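Local coordinates for tryptophanyl-tRNA synthetase (Cryptosporidium parvum Iowa II, PDB 3HV0) that charges tRNA(Trp) with L-tryptophan at the expense of ATP, here as the part of a longer chain that carries the class I tryptophanyl-tRNA synthetase domain, at the interface of chains A and B. Residues are numbered along the deposited sequence; one frame, centred on the assembly and turned at random. Chains: chain A/B, Tryptophanyl-tRNA synthetase.

Contact 1: the interface of chains A and B. Residues chain A 172, 175-177, 180, 195-196; chain B 192, 196.
B:Val192 pushes its branched side chain between A:Glu172 and A:Phe195, and this is the tight part of the contact. Its backbone N, at the start of helix 192-196, donates to the carbonyl O of A:Ile175 at 2.8 Å, with 158° at the hydrogen. That bond satisfies an amide in the first turn of a helix and, together with the side-chain torsion, helps to place the valine. CG1 takes the crowded position between the backbone N and the carbonyl carbon (chi1 69°), which turns it to A:Glu172, where it lies 3.8 Å from CG. CG2 goes the other way and meets the carbonyl O of A:Phe195 at 3.4 Å, with CB of the same residue also within touching distance. Beta-branching suits this place, since one short residue fills two directions at once and hides 96 Å² of its surface. A second close point is the meeting of A:Ala196 and B:Ala196, methyl to methyl, CB to CB at 3.8 Å. Like residues facing each other fit a position close to the two-fold axis, and alanine's small side chain lets the two helices come near. Elsewhere the contact is looser. A:Ile180 reaches in with CD1, still 4.4 Å from CG1 of B:Val192, and the carboxylate of A:Glu172 only skirts the alanines, OE1 being 4.2 Å from CB of B:Ala196. The site holds the start of helix 192-196 to the partner subunit at the heart of the dimer.

Contact 2: the interface of chains A and B. Residues chain A 188-192, 195; chain B 175-178.
With SG anti to the backbone N (chi1 162°), B:Cys177 lays its side chain against the ring of A:Phe195, its sulfur 3.9 Å above the plane and displaced towards the rim. B:Ser178 has its OG between the backbone N and the carbonyl carbon, a turn that brings it to the hydroxyl of B:Ser176 in its own chain, OG to OG at 2.7 Å in a hydrogen bond, with at most a weak bond to the O of A:Asp188. CB of B:Cys177 is the nearer part of the cysteine, 3.4 Å from CE2 of A:Phe195; a slim, polarisable side chain suits a place pressed against an aromatic face. The polar work is done by the backbone. The N of B:Cys177 gives an almost straight bond, 170° at the hydrogen, to the carbonyl O of A:Cys190 at 2.9 Å; this oxygen also lies in plane at the edge of the A:Phe195 ring, so ring and bond fit side by side. The next amide, N of B:Ser178, reaches the carbonyl O of A:Asp188 at 3.0 Å, tilted 22° from the carbonyl plane. Two amides at the start of helix 177-184 are thus capped by the partner chain. A:Asn191 and B:Ser176 pair as an antiparallel bridge, flanked by the bond from N of A:Val192 to O of B:Ile175, the twin of that in contact 1 with the chains exchanged. The site stitches the segment before helix 192-202 to the start of helix 177-184 across the dimer.

Contact 3: the interface of chains A and B. Residues chain A 120-121, 123-124, 126; chain B 169, 173.
The side-chain nitrogen of B:Lys173 is held by two backbone carbonyls of chain A. NZ donates to the O of A:Phe120 at 2.7 Å, in the plane of that carbonyl and with a C=O...N angle of 156°. The O of A:Leu126 lies 3.1 Å from the same NZ and can accept a second hydrogen bond. Lysine suits the place because it combines length with several N-H groups; it stretches out fully, its CG anti to the backbone N (chi1 -164°), to reach the carbonyl of A:Phe120 near the C-terminal end of helix 116-122, where the helix dipole may favour a positive group, and that of A:Leu126 in the loop that follows. The lysine's methylenes are used as well. CD lies over one face of the A:Phe120 ring, towards its rim and 3.7 Å from CZ, while CE passes near CA of A:Ser124, a residue with an incomplete side chain. An aromatic ring fits here, being able to pack under the aliphatic stem of the lysine while its own carbonyl binds the tip. The same ring turns its edge to the backbone of helix 157-172, and the carbonyl carbon of B:Leu169 lies in the ring plane. B:Leu169 also packs against A:Ile121, the two side chains crossing at about a right angle with CD2 of the leucine 3.9 Å from CG1 of the isoleucine. Alongside, CD1 of A:Ile121 lies 3.7 Å from the carbonyl O of B:Leu169.

Contact 4: the interface of chains A and B. Residues chain A 166, 169-170, 172-173; chain B 120-121, 128.
A two-fold homodimer interface of the class I synthetase family that serves tryptophan and tyrosine brings A:Leu169 of helix 157-174 against B:Phe120 and B:Ile121 of helix 116-122, joining the two subunits helix to helix. CG of B:Phe120 is anti to its backbone N (chi1 166°), which carries the ring out to helix 157-174 of the partner. Both faces of the ring are packed. CD of A:Lys173 lies over one, 4.0 Å from the ring centroid, a CH-pi contact, and CG of B:Leu128 from its own chain lies 3.5 Å above the ring plane on the opposite side, both displaced towards the rim. The ring edge meets the partner helix, with CA of A:Arg170 in its plane. CG of A:Arg170 touches CZ of the phenylalanine at 3.7 Å; the arginine then runs on extended, its guanidinium plane 77° from that of the ring, so it lends methylenes to the contact and not a stacked guanidinium. The bond from NZ of A:Lys173 to the carbonyl O of B:Phe120, at 2.6 Å, is the twin of that in contact 3 with the chains exchanged. A:Leu169 splits its two methyls between neighbours: CD2 packs on CG1 of B:Ile121 at 3.7 Å, and CD1 meets CD1 of B:Leu128 at 3.9 Å, both pairs crossing at about a right angle. A forked leucine suits a place between two apolar neighbours. Farther along, CD1 of B:Leu128 rests against CA of A:Pro166, 3.8 Å away, where the proline offers a compact apolar surface on the helix.

Contact 1: the interface of chains A and B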
loop_
_atom_site.group_PDB
_atom_site.type_symbol
_atom_site.label_atom_id
_atom_site.label_comp_id
_atom_site.label_asym_id
_atom_site.label_seq_id
_atom_site.Cartn_x
_atom_site.Cartn_y
_atom_site.Cartn_z
ATOM N N GLU A 172 -4.943 8.146 -3.761
ATOM C CA GLU A 172 -5.527 8.127 -2.416
ATOM C C GLU A 172 -5.674 9.511 -1.825
ATOM O O GLU A 172 -6.672 9.806 -1.166
ATOM C CB GLU A 172 -4.716 7.221 -1.495
ATOM C CG GLU A 172 -4.972 5.783 -1.809
ATOM C CD GLU A 172 -4.165 4.814 -0.993
ATOM O OE1 GLU A 172 -3.260 5.218 -0.228
ATOM O OE2 GLU A 172 -4.453 3.599 -1.154
ATOM N N ILE A 175 -8.936 11.195 -3.131
ATOM C CA ILE A 175 -10.264 10.639 -2.843
ATOM C C ILE A 175 -10.601 10.631 -1.350
ATOM O O ILE A 175 -9.820 10.174 -0.537
ATOM C CB ILE A 175 -10.427 9.208 -3.381
ATOM C CG1 ILE A 175 -10.537 9.215 -4.902
ATOM C CG2 ILE A 175 -11.701 8.576 -2.853
ATOM C CD1 ILE A 175 -9.253 8.968 -5.612
ATOM N N SER A 176 -11.785 11.125 -1.013
ATOM C CA SER A 176 -12.263 11.091 0.357
ATOM C C SER A 176 -12.709 9.682 0.718
ATOM O O SER A 176 -13.100 8.906 -0.144
ATOM C CB SER A 176 -13.427 12.060 0.550
ATOM O OG SER A 176 -14.594 11.570 -0.085
ATOM N N CYS A 177 -12.643 9.364 2.003
ATOM C CA CYS A 177 -13.194 8.120 2.513
ATOM C C CYS A 177 -14.675 8.032 2.171
ATOM O O CYS A 177 -15.170 6.973 1.823
ATOM C CB CYS A 177 -12.983 8.037 4.028
ATOM S SG CYS A 177 -14.063 6.872 4.899
ATOM N N ILE A 180 -15.255 6.842 -1.345
ATOM C CA ILE A 180 -15.183 5.389 -1.426
ATOM C C ILE A 180 -16.499 4.743 -1.012
ATOM O O ILE A 180 -17.018 3.904 -1.735
ATOM C CB ILE A 180 -14.054 4.797 -0.553
ATOM C CG1 ILE A 180 -12.778 4.601 -1.375
ATOM C CG2 ILE A 180 -14.438 3.410 -0.034
ATOM C CD1 ILE A 180 -12.266 5.820 -2.048
ATOM N N PHE A 195 -11.228 -0.263 2.022
ATOM C CA PHE A 195 -11.096 1.136 1.613
ATOM C C PHE A 195 -9.804 1.417 0.848
ATOM O O PHE A 195 -9.810 2.249 -0.065
ATOM C CB PHE A 195 -11.188 2.055 2.825
ATOM C CG PHE A 195 -12.549 2.109 3.421
ATOM C CD1 PHE A 195 -13.446 3.072 3.016
ATOM C CD2 PHE A 195 -12.948 1.179 4.372
ATOM C CE1 PHE A 195 -14.714 3.118 3.552
ATOM C CE2 PHE A 195 -14.208 1.217 4.908
ATOM C CZ PHE A 195 -15.094 2.192 4.505
ATOM N N ALA A 196 -8.713 0.724 1.205
ATOM C CA ALA A 196 -7.380 0.995 0.618
ATOM C C ALA A 196 -7.113 0.347 -0.750
ATOM O O ALA A 196 -6.141 0.725 -1.401
ATOM C CB ALA A 196 -6.270 0.593 1.584
ATOM N N VAL B 192 -8.633 8.969 1.700
ATOM C CA VAL B 192 -8.495 7.544 2.066
ATOM C C VAL B 192 -7.038 7.169 2.379
ATOM O O VAL B 192 -6.765 6.271 3.184
ATOM C CB VAL B 192 -9.106 6.587 1.004
ATOM C CG1 VAL B 192 -8.308 6.593 -0.278
ATOM C CG2 VAL B 192 -9.185 5.187 1.559
ATOM N N ALA B 196 -5.343 4.592 5.282
ATOM C CA ALA B 196 -4.489 3.479 4.874
ATOM C C ALA B 196 -3.063 3.492 5.435
ATOM O O ALA B 196 -2.359 2.482 5.310
ATOM C CB ALA B 196 -4.427 3.410 3.375
#

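Contact 2: the interface of chains A and B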
loop_
_atom_site.group_PDB
_atom_site.type_symbol
_atom_site.label_atom_id
_atom_site.label_comp_id
_atom_site.label_asym_id
_atom_site.label_seq_id
_atom_site.Cartn_x
_atom_site.Cartn_y
_atom_site.Cartn_z
ATOM N N ASP A 188 -18.774 1.803 7.669
ATOM C CA ASP A 188 -17.766 2.011 8.708
ATOM C C ASP A 188 -17.300 0.696 9.333
ATOM O O ASP A 188 -16.165 0.573 9.787
ATOM C CB ASP A 188 -18.315 2.933 9.802
ATOM C CG ASP A 188 -18.054 4.405 9.516
ATOM O OD1 ASP A 188 -17.602 4.724 8.384
ATOM O OD2 ASP A 188 -18.289 5.240 10.428
ATOM N N SER A 189 -18.200 -0.274 9.360
ATOM C CA SER A 189 -17.921 -1.594 9.902
ATOM C C SER A 189 -16.926 -2.387 9.037
ATOM O O SER A 189 -16.289 -3.315 9.523
ATOM C CB SER A 189 -19.237 -2.370 10.018
ATOM O OG SER A 189 -19.065 -3.553 10.767
ATOM N N CYS A 190 -16.816 -2.035 7.757
ATOM C CA CYS A 190 -15.886 -2.696 6.861
ATOM C C CYS A 190 -14.434 -2.448 7.276
ATOM O O CYS A 190 -14.107 -1.388 7.807
ATOM C CB CYS A 190 -16.100 -2.233 5.413
ATOM S SG CYS A 190 -17.702 -2.740 4.741
ATOM N N ASN A 191 -13.573 -3.436 7.011
ATOM C CA ASN A 191 -12.172 -3.366 7.388
ATOM C C ASN A 191 -11.471 -2.369 6.470
ATOM O O ASN A 191 -11.872 -2.201 5.324
ATOM C CB ASN A 191 -11.514 -4.770 7.415
ATOM C CG ASN A 191 -11.108 -5.282 6.055
ATOM O OD1 ASN A 191 -10.194 -4.765 5.421
ATOM N ND2 ASN A 191 -11.737 -6.344 5.634
ATOM N N VAL A 192 -10.457 -1.688 7.002
ATOM C CA VAL A 192 -9.811 -0.578 6.307
ATOM C C VAL A 192 -9.062 -1.014 5.047
ATOM O O VAL A 192 -8.842 -0.206 4.149
ATOM C CB VAL A 192 -8.863 0.214 7.246
ATOM C CG1 VAL A 192 -7.629 -0.595 7.590
ATOM C CG2 VAL A 192 -8.494 1.556 6.638
ATOM N N PHE A 195 -11.228 -0.263 2.022
ATOM C CA PHE A 195 -11.096 1.136 1.613
ATOM C C PHE A 195 -9.804 1.417 0.848
ATOM O O PHE A 195 -9.810 2.249 -0.065
ATOM C CB PHE A 195 -11.188 2.055 2.825
ATOM C CG PHE A 195 -12.549 2.109 3.421
ATOM C CD1 PHE A 195 -13.446 3.072 3.016
ATOM C CD2 PHE A 195 -12.948 1.179 4.372
ATOM C CE1 PHE A 195 -14.714 3.118 3.552
ATOM C CE2 PHE A 195 -14.208 1.217 4.908
ATOM C CZ PHE A 195 -15.094 2.192 4.505
ATOM N N ILE B 175 -8.665 -4.437 11.322
ATOM C CA ILE B 175 -9.171 -3.158 11.836
ATOM C C ILE B 175 -10.314 -2.579 10.998
ATOM O O ILE B 175 -10.214 -2.490 9.768
ATOM C CB ILE B 175 -8.075 -2.079 11.961
ATOM C CG1 ILE B 175 -7.123 -2.386 13.115
ATOM C CG2 ILE B 175 -8.708 -0.741 12.262
ATOM C CD1 ILE B 175 -5.942 -3.150 12.711
ATOM N N SER B 176 -11.379 -2.161 11.687
ATOM C CA SER B 176 -12.506 -1.504 11.044
ATOM C C SER B 176 -12.162 -0.068 10.724
ATOM O O SER B 176 -11.381 0.560 11.424
ATOM C CB SER B 176 -13.746 -1.519 11.943
ATOM O OG SER B 176 -13.633 -0.592 13.022
ATOM N N CYS B 177 -12.756 0.447 9.662
ATOM C CA CYS B 177 -12.621 1.851 9.313
ATOM C C CYS B 177 -13.063 2.713 10.492
ATOM O O CYS B 177 -12.439 3.729 10.791
ATOM C CB CYS B 177 -13.459 2.171 8.074
ATOM S SG CYS B 177 -13.804 3.919 7.828
ATOM N N SER B 178 -14.127 2.287 11.175
ATOM C CA SER B 178 -14.626 2.992 12.357
ATOM C C SER B 178 -13.627 2.992 13.515
ATOM O O SER B 178 -13.567 3.962 14.270
ATOM C CB SER B 178 -15.935 2.376 12.832
ATOM O OG SER B 178 -15.745 1.013 13.168
#

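Contact 3: the interface of chains A and B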
loop_
_atom_site.group_PDB
_atom_site.type_symbol
_atom_site.label_atom_id
_atom_site.label_comp_id
_atom_site.label_asym_id
_atom_site.label_seq_id
_atom_site.Cartn_x
_atom_site.Cartn_y
_atom_site.Cartn_z
ATOM N N PHE A 120 -7.440 -11.835 -0.477
ATOM C CA PHE A 120 -7.129 -11.969 0.923
ATOM C C PHE A 120 -7.897 -10.927 1.750
ATOM O O PHE A 120 -8.325 -11.221 2.866
ATOM C CB PHE A 120 -5.644 -11.819 1.147
ATOM C CG PHE A 120 -5.268 -11.649 2.593
ATOM C CD1 PHE A 120 -5.336 -12.714 3.452
ATOM C CD2 PHE A 120 -4.843 -10.437 3.076
ATOM C CE1 PHE A 120 -4.990 -12.582 4.780
ATOM C CE2 PHE A 120 -4.487 -10.295 4.411
ATOM C CZ PHE A 120 -4.568 -11.364 5.266
ATOM N N ILE A 121 -8.072 -9.714 1.213
ATOM C CA ILE A 121 -8.724 -8.649 1.969
ATOM C C ILE A 121 -10.236 -8.844 2.097
ATOM O O ILE A 121 -10.789 -8.696 3.192
ATOM C CB ILE A 121 -8.410 -7.234 1.419
ATOM C CG1 ILE A 121 -7.012 -6.796 1.865
ATOM C CG2 ILE A 121 -9.424 -6.207 1.969
ATOM C CD1 ILE A 121 -6.901 -6.610 3.377
ATOM N N LYS A 123 -12.173 -11.611 1.429
ATOM C CA LYS A 123 -12.667 -12.978 1.650
ATOM C C LYS A 123 -12.075 -13.569 2.917
ATOM O O LYS A 123 -10.992 -14.153 2.875
ATOM C CB LYS A 123 -12.299 -13.870 0.463
ATOM C CG LYS A 123 -13.079 -13.565 -0.798
ATOM C CD LYS A 123 -14.460 -14.213 -0.711
ATOM C CE LYS A 123 -15.510 -13.541 -1.592
ATOM N NZ LYS A 123 -16.869 -14.147 -1.318
ATOM N N SER A 124 -12.819 -13.450 4.021
ATOM C CA SER A 124 -12.397 -13.915 5.356
ATOM C C SER A 124 -11.724 -15.295 5.374
ATOM O O SER A 124 -10.814 -15.547 6.168
ATOM C CB SER A 124 -13.613 -13.965 6.300
ATOM N N LEU A 126 -9.614 -16.666 3.486
ATOM C CA LEU A 126 -8.408 -16.711 2.649
ATOM C C LEU A 126 -7.161 -16.184 3.368
ATOM O O LEU A 126 -7.249 -15.410 4.320
ATOM C CB LEU A 126 -8.618 -15.942 1.326
ATOM C CG LEU A 126 -9.553 -16.603 0.297
ATOM C CD1 LEU A 126 -9.625 -15.786 -0.986
ATOM C CD2 LEU A 126 -9.118 -18.033 0.008
ATOM N N LEU B 169 -1.265 -5.621 5.057
ATOM C CA LEU B 169 -2.540 -6.280 4.702
ATOM C C LEU B 169 -3.175 -7.101 5.870
ATOM O O LEU B 169 -4.390 -7.106 6.055
ATOM C CB LEU B 169 -2.306 -7.168 3.489
ATOM C CG LEU B 169 -2.052 -6.445 2.148
ATOM C CD1 LEU B 169 -1.594 -7.440 1.080
ATOM C CD2 LEU B 169 -3.280 -5.698 1.673
ATOM N N LYS B 173 -6.854 -6.016 7.676
ATOM C CA LYS B 173 -7.986 -6.925 7.653
ATOM C C LYS B 173 -8.602 -7.070 9.035
ATOM O O LYS B 173 -9.750 -7.496 9.163
ATOM C CB LYS B 173 -7.535 -8.292 7.144
ATOM C CG LYS B 173 -8.655 -9.227 6.714
ATOM C CD LYS B 173 -8.065 -10.539 6.250
ATOM C CE LYS B 173 -9.127 -11.549 5.921
ATOM N NZ LYS B 173 -8.536 -12.692 5.164
#

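Contact 4: the interface of chains A and B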
loop_
_atom_site.group_PDB
_atom_site.type_symbol
_atom_site.label_atom_id
_atom_site.label_comp_id
_atom_site.label_asym_id
_atom_site.label_seq_id
_atom_site.Cartn_x
_atom_site.Cartn_y
_atom_site.Cartn_z
ATOM N N PRO A 166 3.659 4.744 -5.854
ATOM C CA PRO A 166 3.557 6.199 -6.027
ATOM C C PRO A 166 2.211 6.658 -6.574
ATOM O O PRO A 166 1.658 7.633 -6.086
ATOM C CB PRO A 166 4.699 6.519 -7.009
ATOM C CG PRO A 166 5.683 5.450 -6.788
ATOM C CD PRO A 166 4.865 4.214 -6.505
ATOM N N LEU A 169 -0.613 6.180 -3.963
ATOM C CA LEU A 169 -0.588 7.297 -3.013
ATOM C C LEU A 169 -1.202 8.587 -3.588
ATOM O O LEU A 169 -1.909 9.320 -2.885
ATOM C CB LEU A 169 0.852 7.539 -2.537
ATOM C CG LEU A 169 1.415 6.505 -1.551
ATOM C CD1 LEU A 169 2.917 6.692 -1.373
ATOM C CD2 LEU A 169 0.690 6.583 -0.190
ATOM N N ARG A 170 -0.920 8.858 -4.863
ATOM C CA ARG A 170 -1.448 10.028 -5.568
ATOM C C ARG A 170 -2.958 9.967 -5.787
ATOM O O ARG A 170 -3.651 10.975 -5.697
ATOM C CB ARG A 170 -0.764 10.173 -6.920
ATOM C CG ARG A 170 0.639 10.698 -6.836
ATOM C CD ARG A 170 1.354 10.560 -8.178
ATOM N NE ARG A 170 2.774 10.925 -8.084
ATOM C CZ ARG A 170 3.797 10.186 -8.527
ATOM N NH1 ARG A 170 3.600 9.030 -9.120
ATOM N NH2 ARG A 170 5.040 10.617 -8.383
ATOM N N GLU A 172 -4.943 8.146 -3.761
ATOM C CA GLU A 172 -5.527 8.127 -2.416
ATOM C C GLU A 172 -5.674 9.511 -1.825
ATOM O O GLU A 172 -6.672 9.806 -1.166
ATOM C CB GLU A 172 -4.716 7.221 -1.495
ATOM C CG GLU A 172 -4.972 5.783 -1.809
ATOM C CD GLU A 172 -4.165 4.814 -0.993
ATOM O OE1 GLU A 172 -3.260 5.218 -0.228
ATOM O OE2 GLU A 172 -4.453 3.599 -1.154
ATOM N N LYS A 173 -4.709 10.379 -2.114
ATOM C CA LYS A 173 -4.716 11.748 -1.591
ATOM C C LYS A 173 -5.853 12.581 -2.179
ATOM O O LYS A 173 -6.279 13.563 -1.574
ATOM C CB LYS A 173 -3.383 12.420 -1.907
ATOM C CG LYS A 173 -3.095 13.662 -1.103
ATOM C CD LYS A 173 -1.734 14.189 -1.493
ATOM C CE LYS A 173 -1.411 15.501 -0.832
ATOM N NZ LYS A 173 0.031 15.796 -1.030
ATOM N N PHE B 120 3.597 13.063 2.290
ATOM C CA PHE B 120 2.923 13.360 1.046
ATOM C C PHE B 120 1.420 13.205 1.238
ATOM O O PHE B 120 0.660 13.917 0.602
ATOM C CB PHE B 120 3.411 12.441 -0.074
ATOM C CG PHE B 120 2.547 12.455 -1.273
ATOM C CD1 PHE B 120 2.563 13.528 -2.139
ATOM C CD2 PHE B 120 1.713 11.383 -1.567
ATOM C CE1 PHE B 120 1.759 13.552 -3.272
ATOM C CE2 PHE B 120 0.905 11.390 -2.720
ATOM C CZ PHE B 120 0.928 12.484 -3.560
ATOM N N ILE B 121 0.990 12.265 2.090
ATOM C CA ILE B 121 -0.446 12.026 2.265
ATOM C C ILE B 121 -1.111 13.095 3.133
ATOM O O ILE B 121 -2.155 13.605 2.770
ATOM C CB ILE B 121 -0.751 10.595 2.795
ATOM C CG1 ILE B 121 -0.599 9.565 1.673
ATOM C CG2 ILE B 121 -2.167 10.490 3.381
ATOM C CD1 ILE B 121 -1.644 9.660 0.574
ATOM N N LEU B 128 5.775 13.555 -3.685
ATOM C CA LEU B 128 6.575 12.388 -3.371
ATOM C C LEU B 128 8.002 12.602 -3.814
ATOM O O LEU B 128 8.909 12.078 -3.181
ATOM C CB LEU B 128 6.003 11.112 -4.003
ATOM C CG LEU B 128 4.788 10.509 -3.300
ATOM C CD1 LEU B 128 4.380 9.242 -3.950
ATOM C CD2 LEU B 128 5.060 10.241 -1.838
#

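Contacts 1 and 2 share A:Phe195, and the centres of their C-alpha atoms are about 11 Å apart; their valine-isoleucine backbone bonds are twins with the chains exchanged. Contact 4 is equally close to contact 1, with which it shares A:Glu172. Contacts 3 and 4 likewise use the same elements with the chains exchanged and lie about 24 Å apart, as far as any pair here, with contacts 1 and 2 between them. Contact 2 is about 13 Å from contact 3. The interface therefore runs as a continuous band: backbone pairing, valine and alanine packing at its middle and a lysine-phenylalanine pairing towards each end, a spread that should resist rocking of one subunit against the other.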